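Local coordinates for 5-dehydro-2-deoxygluconokinase (Bacillus halodurans C-125, PDB 2QCV), which probably phosphorylates 5-dehydro-2-deoxy-D-gluconate at the expense of ATP in the breakdown of myo-inositol, as a member of the PfkB carbohydrate kinase family, at the interface of chains A and B. Residues are numbered along the deposited sequence; one frame, centred on the assembly and turned at random. Chains: chain A/B, Putative 5-dehydro-2-deoxygluconokinase.

Contact 1: the interface of chains A and B. Residues chain A 33-34, 105, 113, 115; chain B 70-72, 98.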
loop_
_atom_site.group_PDB
_atom_site.type_symbol
_atom_site.label_atom_id
_atom_site.label_comp_id
_atom_site.label_asym_id
_atom_site.label_seq_id
_atom_site.Cartn_x
_atom_site.Cartn_y
_atom_site.Cartn_z
HETATM N N MSE A 33 -1.371 0.138 31.540
HETATM C CA MSE A 33 -1.547 -1.136 30.875
HETATM C C MSE A 33 -0.256 -1.960 30.883
HETATM O O MSE A 33 -0.311 -3.182 30.851
HETATM C CB MSE A 33 -2.025 -0.933 29.429
HETATM C CG MSE A 33 -2.136 -2.226 28.639
HETATM SE SE MSE A 33 -2.507 -1.893 26.759
HETATM C CE MSE A 33 -4.056 -0.867 27.075
ATOM N N GLU A 34 0.901 -1.308 30.906
ATOM C CA GLU A 34 2.180 -2.036 31.012
ATOM C C GLU A 34 2.139 -3.026 32.189
ATOM O O GLU A 34 2.704 -4.116 32.119
ATOM C CB GLU A 34 3.343 -1.073 31.259
ATOM C CG GLU A 34 3.657 -0.142 30.121
ATOM C CD GLU A 34 2.941 1.202 30.171
ATOM O OE1 GLU A 34 1.775 1.287 30.599
ATOM O OE2 GLU A 34 3.549 2.198 29.741
ATOM N N GLU A 105 -7.052 0.433 28.733
ATOM C CA GLU A 105 -6.250 0.842 29.872
ATOM C C GLU A 105 -7.159 1.646 30.775
ATOM O O GLU A 105 -7.842 2.550 30.296
ATOM C CB GLU A 105 -5.095 1.744 29.443
ATOM C CG GLU A 105 -4.281 2.237 30.614
ATOM C CD GLU A 105 -3.109 3.077 30.181
ATOM O OE1 GLU A 105 -3.325 4.278 29.890
ATOM O OE2 GLU A 105 -1.990 2.522 30.096
ATOM N N SER A 113 -8.407 4.647 28.304
ATOM C CA SER A 113 -8.041 4.815 26.895
ATOM C C SER A 113 -7.877 3.438 26.259
ATOM O O SER A 113 -7.821 2.431 26.963
ATOM C CB SER A 113 -6.738 5.592 26.774
ATOM O OG SER A 113 -5.688 4.920 27.432
ATOM N N LEU A 115 -5.724 1.088 23.353
ATOM C CA LEU A 115 -4.679 0.847 22.363
ATOM C C LEU A 115 -5.375 0.037 21.258
ATOM O O LEU A 115 -5.814 -1.092 21.500
ATOM C CB LEU A 115 -3.511 0.083 23.023
ATOM C CG LEU A 115 -2.316 -0.325 22.148
ATOM C CD1 LEU A 115 -1.866 0.833 21.256
ATOM C CD2 LEU A 115 -1.204 -0.814 23.006
ATOM N N ASP B 70 4.079 2.730 22.577
ATOM C CA ASP B 70 2.845 2.509 23.305
ATOM C C ASP B 70 3.063 1.576 24.483
ATOM O O ASP B 70 4.203 1.175 24.782
ATOM C CB ASP B 70 1.737 2.010 22.365
ATOM C CG ASP B 70 1.993 0.622 21.778
ATOM O OD1 ASP B 70 2.671 -0.242 22.359
ATOM O OD2 ASP B 70 1.469 0.378 20.675
ATOM N N GLN B 71 1.971 1.223 25.165
ATOM C CA GLN B 71 2.065 0.377 26.369
ATOM C C GLN B 71 2.603 -1.010 26.108
ATOM O O GLN B 71 3.218 -1.612 26.984
ATOM C CB GLN B 71 0.723 0.257 27.079
ATOM C CG GLN B 71 0.163 1.606 27.535
ATOM C CD GLN B 71 -0.760 2.249 26.543
ATOM O OE1 GLN B 71 -0.544 2.180 25.343
ATOM N NE2 GLN B 71 -1.808 2.927 27.055
ATOM N N HIS B 72 2.388 -1.546 24.916
ATOM C CA HIS B 72 2.956 -2.847 24.640
ATOM C C HIS B 72 4.492 -2.755 24.447
ATOM O O HIS B 72 5.236 -3.554 25.002
ATOM C CB HIS B 72 2.282 -3.477 23.424
ATOM C CG HIS B 72 0.908 -3.999 23.694
ATOM N ND1 HIS B 72 0.456 -4.296 24.960
ATOM C CD2 HIS B 72 -0.090 -4.348 22.847
ATOM C CE1 HIS B 72 -0.785 -4.747 24.888
ATOM N NE2 HIS B 72 -1.132 -4.810 23.617
ATOM N N LYS B 98 2.299 -0.794 15.157
ATOM C CA LYS B 98 1.890 -1.591 16.311
ATOM C C LYS B 98 2.813 -2.775 16.539
ATOM O O LYS B 98 3.471 -3.254 15.617
ATOM C CB LYS B 98 0.472 -2.140 16.077
ATOM C CG LYS B 98 -0.560 -1.103 15.776
ATOM C CD LYS B 98 -0.873 -0.251 16.961
ATOM C CE LYS B 98 -1.847 0.861 16.539
ATOM N NZ LYS B 98 -2.237 1.644 17.683
#

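Contact 2: the interface of chains A and B. Residues chain A 24, 39-41, 72, 75; chain B 33-37, 39.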
loop_
_atom_site.group_PDB
_atom_site.type_symbol
_atom_site.label_atom_id
_atom_site.label_comp_id
_atom_site.label_asym_id
_atom_site.label_seq_id
_atom_site.Cartn_x
_atom_site.Cartn_y
_atom_site.Cartn_z
ATOM N N LEU A 24 -10.330 -6.326 24.570
ATOM C CA LEU A 24 -9.494 -7.022 25.541
ATOM C C LEU A 24 -9.395 -6.078 26.736
ATOM O O LEU A 24 -8.660 -5.102 26.737
ATOM C CB LEU A 24 -8.157 -7.384 24.919
ATOM C CG LEU A 24 -8.306 -8.512 23.862
ATOM C CD1 LEU A 24 -7.191 -8.552 22.832
ATOM C CD2 LEU A 24 -8.447 -9.833 24.548
ATOM N N PHE A 39 -6.080 -10.038 30.400
ATOM C CA PHE A 39 -7.132 -9.339 29.653
ATOM C C PHE A 39 -8.285 -10.291 29.417
ATOM O O PHE A 39 -8.050 -11.466 29.096
ATOM C CB PHE A 39 -6.612 -8.859 28.287
ATOM C CG PHE A 39 -5.552 -7.802 28.385
ATOM C CD1 PHE A 39 -5.887 -6.459 28.450
ATOM C CD2 PHE A 39 -4.221 -8.158 28.423
ATOM C CE1 PHE A 39 -4.908 -5.481 28.543
ATOM C CE2 PHE A 39 -3.233 -7.192 28.529
ATOM C CZ PHE A 39 -3.574 -5.850 28.596
ATOM N N SER A 40 -9.513 -9.793 29.584
ATOM C CA SER A 40 -10.702 -10.585 29.281
ATOM C C SER A 40 -11.265 -10.206 27.907
ATOM O O SER A 40 -11.314 -9.023 27.541
ATOM C CB SER A 40 -11.756 -10.416 30.376
ATOM O OG SER A 40 -12.002 -9.046 30.589
ATOM N N LYS A 41 -11.649 -11.231 27.153
ATOM C CA LYS A 41 -12.135 -11.117 25.779
ATOM C C LYS A 41 -13.643 -10.880 25.718
ATOM O O LYS A 41 -14.438 -11.680 26.234
ATOM C CB LYS A 41 -11.827 -12.408 25.036
ATOM C CG LYS A 41 -12.075 -12.385 23.567
ATOM C CD LYS A 41 -11.787 -13.711 22.921
ATOM C CE LYS A 41 -12.844 -14.741 23.275
ATOM N NZ LYS A 41 -12.591 -16.054 22.644
ATOM N N HIS A 72 -11.337 -15.344 16.277
ATOM C CA HIS A 72 -11.952 -14.134 16.774
ATOM C C HIS A 72 -13.287 -13.845 16.038
ATOM O O HIS A 72 -14.288 -13.532 16.669
ATOM C CB HIS A 72 -10.988 -12.956 16.654
ATOM C CG HIS A 72 -9.894 -12.962 17.672
ATOM N ND1 HIS A 72 -9.973 -13.668 18.852
ATOM C CD2 HIS A 72 -8.722 -12.285 17.718
ATOM C CE1 HIS A 72 -8.869 -13.476 19.553
ATOM N NE2 HIS A 72 -8.104 -12.623 18.898
ATOM N N PHE A 75 -15.850 -16.382 17.295
ATOM C CA PHE A 75 -16.330 -15.980 18.603
ATOM C C PHE A 75 -17.374 -14.867 18.538
ATOM O O PHE A 75 -18.398 -14.922 19.238
ATOM C CB PHE A 75 -15.185 -15.552 19.511
ATOM C CG PHE A 75 -15.633 -14.816 20.727
ATOM C CD1 PHE A 75 -16.242 -15.481 21.781
ATOM C CD2 PHE A 75 -15.466 -13.419 20.809
ATOM C CE1 PHE A 75 -16.681 -14.787 22.888
ATOM C CE2 PHE A 75 -15.890 -12.718 21.919
ATOM C CZ PHE A 75 -16.494 -13.385 22.961
HETATM N N MSE B 33 -9.991 -21.583 20.761
HETATM C CA MSE B 33 -9.777 -20.239 21.255
HETATM C C MSE B 33 -11.092 -19.459 21.354
HETATM O O MSE B 33 -11.209 -18.561 22.178
HETATM C CB MSE B 33 -8.790 -19.480 20.355
HETATM C CG MSE B 33 -8.594 -18.028 20.757
HETATM SE SE MSE B 33 -7.531 -17.054 19.451
HETATM C CE MSE B 33 -6.065 -18.236 19.517
ATOM N N GLU B 34 -12.072 -19.776 20.515
ATOM C CA GLU B 34 -13.395 -19.133 20.618
ATOM C C GLU B 34 -13.924 -19.218 22.060
ATOM O O GLU B 34 -14.579 -18.299 22.549
ATOM C CB GLU B 34 -14.416 -19.826 19.712
ATOM C CG GLU B 34 -14.162 -19.686 18.237
ATOM C CD GLU B 34 -13.322 -20.797 17.618
ATOM O OE1 GLU B 34 -12.387 -21.318 18.254
ATOM O OE2 GLU B 34 -13.583 -21.139 16.451
ATOM N N GLU B 35 -13.622 -20.331 22.730
ATOM C CA GLU B 35 -14.078 -20.584 24.091
ATOM C C GLU B 35 -13.126 -20.073 25.182
ATOM O O GLU B 35 -13.464 -20.148 26.365
ATOM C CB GLU B 35 -14.293 -22.091 24.290
ATOM C CG GLU B 35 -15.264 -22.713 23.299
ATOM C CD GLU B 35 -15.412 -24.224 23.469
ATOM O OE1 GLU B 35 -14.916 -24.793 24.473
ATOM O OE2 GLU B 35 -16.023 -24.843 22.577
ATOM N N THR B 36 -11.955 -19.560 24.786
ATOM C CA THR B 36 -10.976 -18.998 25.710
ATOM C C THR B 36 -11.364 -17.573 25.961
ATOM O O THR B 36 -11.354 -16.767 25.027
ATOM C CB THR B 36 -9.557 -18.997 25.117
ATOM O OG1 THR B 36 -9.097 -20.339 24.975
ATOM C CG2 THR B 36 -8.583 -18.196 25.994
HETATM N N MSE B 37 -11.676 -17.265 27.218
HETATM C CA MSE B 37 -12.190 -15.979 27.616
HETATM C C MSE B 37 -11.155 -15.055 28.228
HETATM O O MSE B 37 -11.416 -13.862 28.340
HETATM C CB MSE B 37 -13.321 -16.176 28.610
HETATM C CG MSE B 37 -14.512 -16.964 28.023
HETATM SE SE MSE B 37 -15.124 -16.332 26.230
HETATM C CE MSE B 37 -15.742 -14.570 26.674
ATOM N N PHE B 39 -6.731 -14.143 28.575
ATOM C CA PHE B 39 -5.391 -14.300 27.997
ATOM C C PHE B 39 -4.383 -13.621 28.900
ATOM O O PHE B 39 -4.657 -12.520 29.402
ATOM C CB PHE B 39 -5.313 -13.649 26.606
ATOM C CG PHE B 39 -6.170 -14.324 25.576
ATOM C CD1 PHE B 39 -5.688 -15.388 24.832
ATOM C CD2 PHE B 39 -7.464 -13.897 25.365
ATOM C CE1 PHE B 39 -6.480 -16.015 23.883
ATOM C CE2 PHE B 39 -8.271 -14.523 24.428
ATOM C CZ PHE B 39 -7.784 -15.588 23.688
HETATM O O HOH W 1 -14.365 -12.562 28.726
#

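Contact 1: the interface of chains A and B
Helix 71-82 of chain B starts at B:Gln71 (phi/psi -64/-29°) and points this first residue at the 3-10 turn 33-35 and strands 101-106 and 111-117 of chain A. B:Gln71 bends at chi2, laying its CB and CG across the A:Met33 chain at about a right angle and bringing its amide to A:Glu105. Its NE2 donates to carboxylate oxygen OE2 of A:Glu105 over 3.1 Å, nearly straight; the acceptor lies in the amide plane, but the donor stands above the carboxylate plane. The same OE2 spends its anti lone pair on the backbone N of A:Met33 at 2.9 Å, so two N-H groups grip one oxygen, the A:Met33 bond tying the 3-10 turn to strand 101-106 and the B:Gln71 bond crossing the interface. A:Glu34, bent at chi2, sets its carboxylate against the aliphatic part of B:Gln71, OE1 lying 3.5 Å from CG.

A:Leu115, with CG anti to the backbone N (chi1 178°), is the apolar counterpart. Its CD2 sits over one face of the B:His72 imidazole, toward the rim, 3.9 Å from the ring centroid. Its CD1 meets OD2 of B:Asp70 and, tip to tip, the amino nitrogen NZ of B:Lys98, so the methyls touch polar groups as well. Beside the leucine, the selenium SE of A:Met33, modelled as selenomethionine, lies 3.8 Å from CE1 of B:His72.

Contact 2: the interface of chains A and B
Two copies of a PfkB-family kinase meet edge to edge through strand 38-44, an antiparallel beta bridge pairing A:Phe39 with B:Phe39 across the twofold. Main-chain hydrogen bonds run both ways: each Phe39 N donates to the other's carbonyl O at 3.0 Å, nearly along the C=O axis. Farther along, A:Lys41 N donates to B:Met37 O at 2.9 Å, straight at the hydrogen but from above the carbonyl plane. A water joins the carbonyl oxygens of these same two residues.

Charge and polar capping centre on A:Lys41. CG is anti to the backbone N (chi1 -171°), and a bend at chi3 (72°) turns the amino group NZ into the curl of chain B residues 33-36. NZ donates to B:Thr36 O at 2.8 Å, standing above that carbonyl plane, and hydrogen-bonds B:Met33 O at 2.9 Å; a weaker bond goes to B:Glu34 O. Main-chain oxygens thus hold NZ, and their dipoles would favour its charged form. The B:Glu34 carboxylate makes no contact with it, OE1 remaining 6.9 Å from NZ.

Apolar packing flanks the lysine stem. Within chain A, A:Lys41 CE lies over the centre of the A:Phe75 ring, 3.6 Å above its plane. A:Lys41 CD meets the edge of the B:Phe39 ring in plane, so the two aromatics address the chain differently, one by face and one by rim. B:Thr36 CG2 covers a face of B:Phe39 from its own chain, while B:Met33 CG reaches that ring's edge. B:Met37, modelled as selenomethionine, folds back through bends at chi2 and chi3 and crosses A:Phe75 at about a right angle, its terminal methyl CE 3.9 Å from ring atom CE1.

About 18 Å separates the C-alpha centres of contact 1 and contact 2 within one twofold interface. Both draw on the 3-10 turn 33-35 and on helix 71-82, with Met33, Glu34 and His72 present in each. In contact 1 the turn belongs to chain A and the helix to chain B; in contact 2 these roles are exchanged. Each turn therefore meets both the partner's helix and the partner's Lys41. Contact 2 holds the central strand pairing, and contact 1 lies to its side with its symmetry twin, fastening a dimer within the deposited tetramer; the structure alone does not prove that this pair persists in solution.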